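Local coordinates for protein Tas1 (Pseudomonas aeruginosa, PDB 6OX6) that is a type VI secretion effector that pyrophosphorylates adenosine nucleotides to (p)ppApp, draining ADP and ATP from competitor cells and upsetting their central metabolism, at residues 250-255 against 299-304; 262-267 against 278-283; 403-408 against 427-432. All blocks are in the same frame, centred on the assembly; numbering follows the deposited sequence.

Interaction 1 (250-255 against 299-304); sequences EKVYGK and GDPTKI
Val252, on the short helix 249-253, meets Pro301 and Thr302 with its two methyl branches. Both approach the carbonyl O of Pro301: Val252 CG1, anti to the backbone N (chi1 168°), lies 3.7 Å from Pro301 O, and Val252 CG2 4.0 Å from it. CG2 also faces the proline ring, 4.1 Å from Pro301 CG, and reaches the methyl of Thr302, with 4.0 Å between Val252 CG2 and Thr302 CG2. The Val252 and Thr302 side chains cross at about a right angle, methyl to methyl. The hydroxyl of Thr302 is engaged within its own loop: Thr302 OG1 and Thr302 N both give to Asp300 OD2, each at 2.8 Å and from the same face of the carboxylate. The bond from the backbone N makes an Asx turn. Asp300 OD1 uses its anti lone pair for Lys303 NZ, 2.7 Å away, and Lys303 NZ also forms a salt bridge with Glu41 of the immunity protein. The contact thus joins helix 249-253 to the loop between helix 286-296 and strand 308-313, with Pro301 also resting on Ile293 of helix 286-296 and Val252 on Leu307 and Ile358.

Interaction 2 (262-267 against 278-283); sequences EIDAVA and VAKAPI
Lys280 lies over Asp264 where helix 256-273 packs through side chains on strand 277-280, the strand that follows it in this alpha/beta fold and one of the two outermost, within this chain, of a mixed five-stranded sheet. Followed outward, the lysine chain tracks the aspartate carboxylate. Lys280 CB is 3.8 Å from Asp264 OD2; CG closes to 3.6 Å from the same oxygen and stands almost as near to Asp264 CG. The next methylene, CD, makes the closest approach, 3.2 Å from Asp264 OD2. The extended chain carries CE to 3.8 Å from Asp264 CB; the bend at chi4 (44°) then turns NZ, which ends 5.2 Å from Asp264 OD2, too far for a salt bridge. Asp264 is therefore touched by the aliphatic part of Lys280, while its charge is met by others: OD2 pairs with Lys260 one turn earlier on the helix, and OD1 accepts from Asn310 ND2 of the adjoining strand 308-313. This network probably favours the ionised carboxylate. One turn further along the helix, Ala267 also touches Asn310 and Ile312, and Val278 covers it from strand 277-280. The methyl Val278 CG1 packs on Ala267 CB at 3.7 Å, and CG2, the branch beside the backbone N, comes to 3.2 Å from the carbonyl O of Ala267.

Interaction 3 (403-408 against 427-432); sequences HKYYED and RAYYDA
Tyr429 OH, at the tip of a ring that Tyr405 touches, is hydrogen-bonded to three backbone groups: the carbonyls of Pro398 and Ala372 and the amide N of Gln401. Gln401 N can only donate to the hydroxyl, so the two carbonyls must share the hydroxyl's one proton. With CG anti to the backbone N (chi1 174°) the Tyr429 ring points toward these groups, and the bonds at OH hold it, probably leaving little freedom to swing. Tyr405 comes at it with an edge, CE2 lying 3.7 Å from Tyr429 CB, near the root of the ring rather than over its middle. The centroids of the two rings are 5.8 Å apart and the planes stand at 64°, an offset edge-to-face pair. Tyr405 and Tyr429 are the nearest residues of the two backbones, yet their CA atoms are 9.6 Å apart: the gap between helices 402-410 and 419-435 is spanned here by the Tyr405-Tyr429 pair. Tyr430 makes a looser approach, Tyr430 OH lying 4.3 Å from His403 N, which is not a hydrogen bond; within its own helix, Tyr429 CD2 sits over one face of the Tyr430 ring toward the rim. On helix 402-410, His403 ND1 gives a 2.9 Å bond to Glu407 OE2 from well above the carboxylate plane (48°). Tyr406 packs against Arg60 of the immunity protein.

Overall arrangement
Interactions 1 and 2 belong to one region of the chain, interaction 2 being nested inside the loop that interaction 1 closes. Their centres are about 19 Å apart, yet they touch directly, Tyr253 OH lying 3.3 Å from Ile283 CG2, and helix 249-253 is followed in the chain by helix 256-273. Interaction 3 forms later in the sequence, on the opposite side of the chain's centre from both. Its centre is about 33 Å from that of interaction 1 and about 27 Å from that of interaction 2, with nearest atoms about 14 and 16 Å away. The immunity protein reaches the segments of interactions 1 and 3, through Lys303 and Tyr406, but not those of interaction 2.

Interaction 1 (250-255 against 299-304)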
loop_
_atom_site.group_PDB
_atom_site.type_symbol
_atom_site.label_atom_id
_atom_site.label_comp_id
_atom_site.label_asym_id
_atom_site.label_seq_id
_atom_site.Cartn_x
_atom_site.Cartn_y
_atom_site.Cartn_z
ATOM N N GLU A 250 6.935 -9.390 20.306
ATOM C CA GLU A 250 7.934 -8.497 20.885
ATOM C C GLU A 250 9.309 -8.728 20.284
ATOM O O GLU A 250 10.087 -7.779 20.139
ATOM C CB GLU A 250 7.991 -8.664 22.403
ATOM C CG GLU A 250 8.807 -7.584 23.120
ATOM C CD GLU A 250 8.337 -6.177 22.800
ATOM O OE1 GLU A 250 7.114 -5.936 22.856
ATOM O OE2 GLU A 250 9.190 -5.312 22.506
ATOM N N LYS A 251 9.628 -9.969 19.923
ATOM C CA LYS A 251 10.894 -10.218 19.252
ATOM C C LYS A 251 10.980 -9.437 17.941
ATOM O O LYS A 251 12.013 -8.833 17.637
ATOM C CB LYS A 251 11.081 -11.719 19.008
ATOM C CG LYS A 251 12.368 -12.040 18.267
ATOM C CD LYS A 251 12.388 -13.426 17.635
ATOM C CE LYS A 251 13.810 -13.993 17.642
ATOM N NZ LYS A 251 13.853 -15.456 17.347
ATOM N N VAL A 252 9.901 -9.416 17.156
ATOM C CA VAL A 252 9.932 -8.636 15.923
ATOM C C VAL A 252 9.942 -7.145 16.235
ATOM O O VAL A 252 10.745 -6.385 15.677
ATOM C CB VAL A 252 8.752 -9.008 15.010
ATOM C CG1 VAL A 252 8.632 -7.979 13.893
ATOM C CG2 VAL A 252 8.951 -10.396 14.417
ATOM N N TYR A 253 9.071 -6.706 17.151
ATOM C CA TYR A 253 8.922 -5.276 17.427
ATOM C C TYR A 253 10.239 -4.617 17.834
ATOM O O TYR A 253 10.469 -3.447 17.495
ATOM C CB TYR A 253 7.869 -5.063 18.512
ATOM C CG TYR A 253 7.264 -3.665 18.549
ATOM C CD1 TYR A 253 7.772 -2.698 19.405
ATOM C CD2 TYR A 253 6.175 -3.319 17.731
ATOM C CE1 TYR A 253 7.232 -1.424 19.457
ATOM C CE2 TYR A 253 5.624 -2.048 17.772
ATOM C CZ TYR A 253 6.158 -1.098 18.646
ATOM O OH TYR A 253 5.628 0.178 18.713
ATOM N N GLY A 254 11.129 -5.351 18.522
ATOM C CA GLY A 254 12.353 -4.753 19.028
ATOM C C GLY A 254 13.394 -4.456 17.969
ATOM O O GLY A 254 14.325 -3.675 18.223
ATOM N N LYS A 255 13.265 -5.058 16.782
ATOM C CA LYS A 255 14.174 -4.691 15.707
ATOM C C LYS A 255 13.728 -3.437 14.968
ATOM O O LYS A 255 14.464 -2.950 14.099
ATOM C CB LYS A 255 14.345 -5.853 14.715
ATOM C CG LYS A 255 14.851 -7.167 15.343
ATOM C CD LYS A 255 13.801 -8.274 15.293
ATOM C CE LYS A 255 14.416 -9.662 15.483
ATOM N NZ LYS A 255 15.529 -9.616 16.455
ATOM N N GLY A 299 -2.044 -13.018 12.374
ATOM C CA GLY A 299 -1.290 -13.231 13.595
ATOM C C GLY A 299 0.186 -13.521 13.427
ATOM O O GLY A 299 0.879 -13.735 14.435
ATOM N N ASP A 300 0.701 -13.543 12.197
ATOM C CA ASP A 300 2.129 -13.740 11.998
ATOM C C ASP A 300 2.812 -12.388 12.010
ATOM O O ASP A 300 2.644 -11.615 11.057
ATOM C CB ASP A 300 2.420 -14.476 10.689
ATOM C CG ASP A 300 3.927 -14.654 10.436
ATOM O OD1 ASP A 300 4.328 -15.147 9.359
ATOM O OD2 ASP A 300 4.726 -14.288 11.319
ATOM N N PRO A 301 3.629 -12.080 13.023
ATOM C CA PRO A 301 4.304 -10.777 13.068
ATOM C C PRO A 301 5.469 -10.675 12.108
ATOM O O PRO A 301 5.957 -9.566 11.856
ATOM C CB PRO A 301 4.809 -10.711 14.514
ATOM C CG PRO A 301 5.220 -12.130 14.772
ATOM C CD PRO A 301 4.178 -12.997 14.046
ATOM N N THR A 302 5.957 -11.784 11.563
ATOM C CA THR A 302 7.061 -11.617 10.632
ATOM C C THR A 302 6.596 -11.142 9.264
ATOM O O THR A 302 7.444 -10.845 8.409
ATOM C CB THR A 302 7.858 -12.914 10.499
ATOM O OG1 THR A 302 7.068 -13.893 9.802
ATOM C CG2 THR A 302 8.242 -13.445 11.877
ATOM N N LYS A 303 5.277 -11.049 9.044
ATOM C CA LYS A 303 4.726 -10.632 7.758
ATOM C C LYS A 303 4.486 -9.134 7.659
ATOM O O LYS A 303 4.238 -8.640 6.550
ATOM C CB LYS A 303 3.404 -11.359 7.486
ATOM C CG LYS A 303 3.571 -12.824 7.142
ATOM C CD LYS A 303 2.307 -13.438 6.582
ATOM C CE LYS A 303 2.577 -14.897 6.142
ATOM N NZ LYS A 303 2.666 -15.820 7.334
ATOM N N ILE A 304 4.524 -8.391 8.778
ATOM C CA ILE A 304 4.223 -6.963 8.710
ATOM C C ILE A 304 5.451 -6.214 8.210
ATOM O O ILE A 304 6.585 -6.483 8.628
ATOM C CB ILE A 304 3.751 -6.428 10.076
ATOM C CG1 ILE A 304 3.380 -4.950 9.957
ATOM C CG2 ILE A 304 4.823 -6.617 11.145
ATOM C CD1 ILE A 304 2.610 -4.417 11.186
#

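Interaction 2 (262-267 against 278-283)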
loop_
_atom_site.group_PDB
_atom_site.type_symbol
_atom_site.label_atom_id
_atom_site.label_comp_id
_atom_site.label_asym_id
_atom_site.label_seq_id
_atom_site.Cartn_x
_atom_site.Cartn_y
_atom_site.Cartn_z
ATOM N N GLU A 262 18.091 2.201 9.681
ATOM C CA GLU A 262 18.610 1.728 8.408
ATOM C C GLU A 262 17.839 2.318 7.227
ATOM O O GLU A 262 18.441 2.864 6.295
ATOM C CB GLU A 262 18.574 0.204 8.387
ATOM C CG GLU A 262 19.341 -0.410 7.251
ATOM C CD GLU A 262 19.563 -1.897 7.456
ATOM O OE1 GLU A 262 19.454 -2.370 8.617
ATOM O OE2 GLU A 262 19.824 -2.588 6.452
ATOM N N ILE A 263 16.502 2.219 7.234
ATOM C CA ILE A 263 15.787 2.744 6.072
ATOM C C ILE A 263 15.855 4.271 6.040
ATOM O O ILE A 263 15.874 4.874 4.954
ATOM C CB ILE A 263 14.327 2.238 6.001
ATOM C CG1 ILE A 263 13.513 2.604 7.255
ATOM C CG2 ILE A 263 14.281 0.713 5.696
ATOM C CD1 ILE A 263 12.001 2.324 7.063
ATOM N N ASP A 264 15.910 4.924 7.211
ATOM C CA ASP A 264 16.051 6.382 7.229
ATOM C C ASP A 264 17.401 6.833 6.683
ATOM O O ASP A 264 17.485 7.876 6.023
ATOM C CB ASP A 264 15.854 6.934 8.640
ATOM C CG ASP A 264 14.386 7.026 9.045
ATOM O OD1 ASP A 264 13.490 6.700 8.221
ATOM O OD2 ASP A 264 14.132 7.447 10.204
ATOM N N ALA A 265 18.465 6.063 6.925
ATOM C CA ALA A 265 19.763 6.427 6.370
ATOM C C ALA A 265 19.748 6.357 4.843
ATOM O O ALA A 265 20.172 7.301 4.164
ATOM C CB ALA A 265 20.861 5.534 6.960
ATOM N N VAL A 266 19.229 5.258 4.277
ATOM C CA VAL A 266 19.198 5.151 2.819
ATOM C C VAL A 266 18.206 6.151 2.224
ATOM O O VAL A 266 18.456 6.740 1.165
ATOM C CB VAL A 266 18.896 3.702 2.391
ATOM C CG1 VAL A 266 17.730 3.164 3.161
ATOM C CG2 VAL A 266 18.583 3.623 0.898
ATOM N N ALA A 267 17.070 6.364 2.891
ATOM C CA ALA A 267 16.125 7.356 2.394
ATOM C C ALA A 267 16.780 8.733 2.272
ATOM O O ALA A 267 16.677 9.388 1.222
ATOM C CB ALA A 267 14.890 7.413 3.300
ATOM N N VAL A 278 12.871 13.791 2.999
ATOM C CA VAL A 278 12.470 12.510 3.568
ATOM C C VAL A 278 11.572 12.926 4.724
ATOM O O VAL A 278 11.971 13.710 5.586
ATOM C CB VAL A 278 13.692 11.627 3.883
ATOM C CG1 VAL A 278 13.271 10.405 4.684
ATOM C CG2 VAL A 278 14.393 11.214 2.597
ATOM N N ALA A 279 10.354 12.396 4.737
ATOM C CA ALA A 279 9.456 12.512 5.875
ATOM C C ALA A 279 9.642 11.236 6.682
ATOM O O ALA A 279 9.142 10.169 6.310
ATOM C CB ALA A 279 8.006 12.719 5.435
ATOM N N LYS A 280 10.410 11.341 7.763
ATOM C CA LYS A 280 10.598 10.229 8.677
ATOM C C LYS A 280 9.416 10.154 9.630
ATOM O O LYS A 280 8.744 11.149 9.889
ATOM C CB LYS A 280 11.899 10.388 9.464
ATOM C CG LYS A 280 13.165 10.498 8.622
ATOM C CD LYS A 280 14.383 10.588 9.551
ATOM C CE LYS A 280 15.700 10.741 8.802
ATOM N NZ LYS A 280 15.568 11.739 7.708
ATOM N N ALA A 281 9.170 8.969 10.158
ATOM C CA ALA A 281 8.030 8.723 11.026
ATOM C C ALA A 281 8.489 7.835 12.170
ATOM O O ALA A 281 9.474 7.109 12.032
ATOM C CB ALA A 281 6.887 8.040 10.259
ATOM N N PRO A 282 7.792 7.861 13.305
ATOM C CA PRO A 282 8.138 6.940 14.393
ATOM C C PRO A 282 7.699 5.517 14.060
ATOM O O PRO A 282 6.980 5.256 13.090
ATOM C CB PRO A 282 7.367 7.494 15.594
ATOM C CG PRO A 282 6.168 8.160 14.972
ATOM C CD PRO A 282 6.660 8.738 13.667
ATOM N N ILE A 283 8.151 4.592 14.906
ATOM C CA ILE A 283 7.782 3.187 14.792
ATOM C C ILE A 283 6.273 3.049 14.945
ATOM O O ILE A 283 5.643 3.790 15.706
ATOM C CB ILE A 283 8.565 2.389 15.854
ATOM C CG1 ILE A 283 9.868 1.858 15.269
ATOM C CG2 ILE A 283 7.760 1.260 16.457
ATOM C CD1 ILE A 283 10.864 2.938 14.926
#

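Interaction 3 (403-408 against 427-432)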
loop_
_atom_site.group_PDB
_atom_site.type_symbol
_atom_site.label_atom_id
_atom_site.label_comp_id
_atom_site.label_asym_id
_atom_site.label_seq_id
_atom_site.Cartn_x
_atom_site.Cartn_y
_atom_site.Cartn_z
ATOM N N HIS A 403 -7.502 10.501 -0.513
ATOM C CA HIS A 403 -7.719 9.571 0.591
ATOM C C HIS A 403 -9.194 9.419 0.939
ATOM O O HIS A 403 -9.586 8.365 1.442
ATOM C CB HIS A 403 -6.935 10.009 1.830
ATOM C CG HIS A 403 -7.563 11.151 2.583
ATOM N ND1 HIS A 403 -8.270 10.978 3.759
ATOM C CD2 HIS A 403 -7.582 12.484 2.329
ATOM C CE1 HIS A 403 -8.703 12.152 4.187
ATOM N NE2 HIS A 403 -8.307 13.083 3.333
ATOM N N LYS A 404 -9.999 10.421 0.602
ATOM C CA LYS A 404 -11.434 10.366 0.848
ATOM C C LYS A 404 -12.063 9.273 -0.016
ATOM O O LYS A 404 -12.790 8.417 0.486
ATOM C CB LYS A 404 -12.085 11.717 0.551
ATOM C CG LYS A 404 -11.803 12.785 1.595
ATOM C CD LYS A 404 -12.436 14.112 1.214
ATOM C CE LYS A 404 -13.298 14.657 2.341
ATOM N NZ LYS A 404 -12.549 14.733 3.626
ATOM N N TYR A 405 -11.782 9.308 -1.318
ATOM C CA TYR A 405 -12.313 8.309 -2.243
ATOM C C TYR A 405 -11.845 6.908 -1.853
ATOM O O TYR A 405 -12.593 5.931 -1.984
ATOM C CB TYR A 405 -11.867 8.618 -3.680
ATOM C CG TYR A 405 -12.326 9.941 -4.252
ATOM C CD1 TYR A 405 -13.669 10.270 -4.300
ATOM C CD2 TYR A 405 -11.406 10.838 -4.798
ATOM C CE1 TYR A 405 -14.094 11.476 -4.865
ATOM C CE2 TYR A 405 -11.808 12.049 -5.352
ATOM C CZ TYR A 405 -13.147 12.362 -5.378
ATOM O OH TYR A 405 -13.538 13.559 -5.935
ATOM N N TYR A 406 -10.594 6.782 -1.414
ATOM C CA TYR A 406 -10.102 5.475 -1.002
ATOM C C TYR A 406 -10.931 4.935 0.161
ATOM O O TYR A 406 -11.381 3.783 0.127
ATOM C CB TYR A 406 -8.614 5.572 -0.654
ATOM C CG TYR A 406 -8.110 4.389 0.121
ATOM C CD1 TYR A 406 -7.880 3.177 -0.496
ATOM C CD2 TYR A 406 -7.893 4.484 1.484
ATOM C CE1 TYR A 406 -7.440 2.069 0.251
ATOM C CE2 TYR A 406 -7.445 3.401 2.222
ATOM C CZ TYR A 406 -7.225 2.202 1.598
ATOM O OH TYR A 406 -6.780 1.140 2.344
ATOM N N GLU A 407 -11.229 5.790 1.147
ATOM C CA GLU A 407 -11.987 5.362 2.320
ATOM C C GLU A 407 -13.392 4.918 1.931
ATOM O O GLU A 407 -13.878 3.887 2.405
ATOM C CB GLU A 407 -12.049 6.493 3.349
ATOM C CG GLU A 407 -10.703 6.832 4.002
ATOM C CD GLU A 407 -10.616 8.279 4.562
ATOM O OE1 GLU A 407 -11.653 9.009 4.607
ATOM O OE2 GLU A 407 -9.485 8.677 4.958
ATOM N N ASP A 408 -14.064 5.681 1.063
ATOM C CA ASP A 408 -15.395 5.279 0.602
ATOM C C ASP A 408 -15.362 3.987 -0.223
ATOM O O ASP A 408 -16.299 3.179 -0.173
ATOM C CB ASP A 408 -16.009 6.409 -0.219
ATOM C CG ASP A 408 -16.234 7.684 0.617
ATOM O OD1 ASP A 408 -16.161 7.613 1.864
ATOM O OD2 ASP A 408 -16.470 8.749 0.009
ATOM N N ARG A 427 -10.266 8.352 -10.250
ATOM C CA ARG A 427 -9.378 8.401 -11.406
ATOM C C ARG A 427 -9.464 9.756 -12.083
ATOM O O ARG A 427 -8.438 10.333 -12.467
ATOM C CB ARG A 427 -9.741 7.309 -12.416
ATOM C CG ARG A 427 -9.484 5.895 -11.924
ATOM C CD ARG A 427 -9.557 4.882 -13.086
ATOM N NE ARG A 427 -10.874 4.870 -13.711
ATOM C CZ ARG A 427 -11.917 4.181 -13.239
ATOM N NH1 ARG A 427 -11.790 3.429 -12.143
ATOM N NH2 ARG A 427 -13.081 4.220 -13.878
ATOM N N ALA A 428 -10.682 10.279 -12.232
ATOM C CA ALA A 428 -10.829 11.597 -12.842
ATOM C C ALA A 428 -10.125 12.661 -12.001
ATOM O O ALA A 428 -9.520 13.597 -12.540
ATOM C CB ALA A 428 -12.310 11.920 -13.020
ATOM N N TYR A 429 -10.159 12.512 -10.674
ATOM C CA TYR A 429 -9.519 13.498 -9.810
ATOM C C TYR A 429 -8.013 13.467 -9.990
ATOM O O TYR A 429 -7.387 14.494 -10.279
ATOM C CB TYR A 429 -9.903 13.230 -8.348
ATOM C CG TYR A 429 -9.195 14.104 -7.327
ATOM C CD1 TYR A 429 -9.563 15.445 -7.129
ATOM C CD2 TYR A 429 -8.196 13.569 -6.517
ATOM C CE1 TYR A 429 -8.914 16.229 -6.162
ATOM C CE2 TYR A 429 -7.545 14.341 -5.573
ATOM C CZ TYR A 429 -7.896 15.657 -5.405
ATOM O OH TYR A 429 -7.221 16.369 -4.435
ATOM N N TYR A 430 -7.410 12.295 -9.816
ATOM C CA TYR A 430 -5.960 12.193 -9.945
ATOM C C TYR A 430 -5.489 12.520 -11.347
ATOM O O TYR A 430 -4.364 12.997 -11.511
ATOM C CB TYR A 430 -5.503 10.793 -9.588
ATOM C CG TYR A 430 -5.424 10.546 -8.101
ATOM C CD1 TYR A 430 -4.786 11.458 -7.247
ATOM C CD2 TYR A 430 -5.970 9.398 -7.545
ATOM C CE1 TYR A 430 -4.693 11.209 -5.859
ATOM C CE2 TYR A 430 -5.857 9.132 -6.168
ATOM C CZ TYR A 430 -5.225 10.045 -5.348
ATOM O OH TYR A 430 -5.140 9.746 -3.991
ATOM N N ASP A 431 -6.310 12.229 -12.367
ATOM C CA ASP A 431 -5.951 12.597 -13.739
ATOM C C ASP A 431 -5.896 14.104 -13.916
ATOM O O ASP A 431 -5.013 14.619 -14.616
ATOM C CB ASP A 431 -6.946 12.006 -14.732
ATOM C CG ASP A 431 -6.654 10.556 -15.050
ATOM O OD1 ASP A 431 -5.589 10.050 -14.621
ATOM O OD2 ASP A 431 -7.494 9.925 -15.730
ATOM N N ALA A 432 -6.855 14.831 -13.334
ATOM C CA ALA A 432 -6.797 16.285 -13.437
ATOM C C ALA A 432 -5.530 16.822 -12.778
ATOM O O ALA A 432 -4.896 17.742 -13.299
ATOM C CB ALA A 432 -8.042 16.924 -12.820
#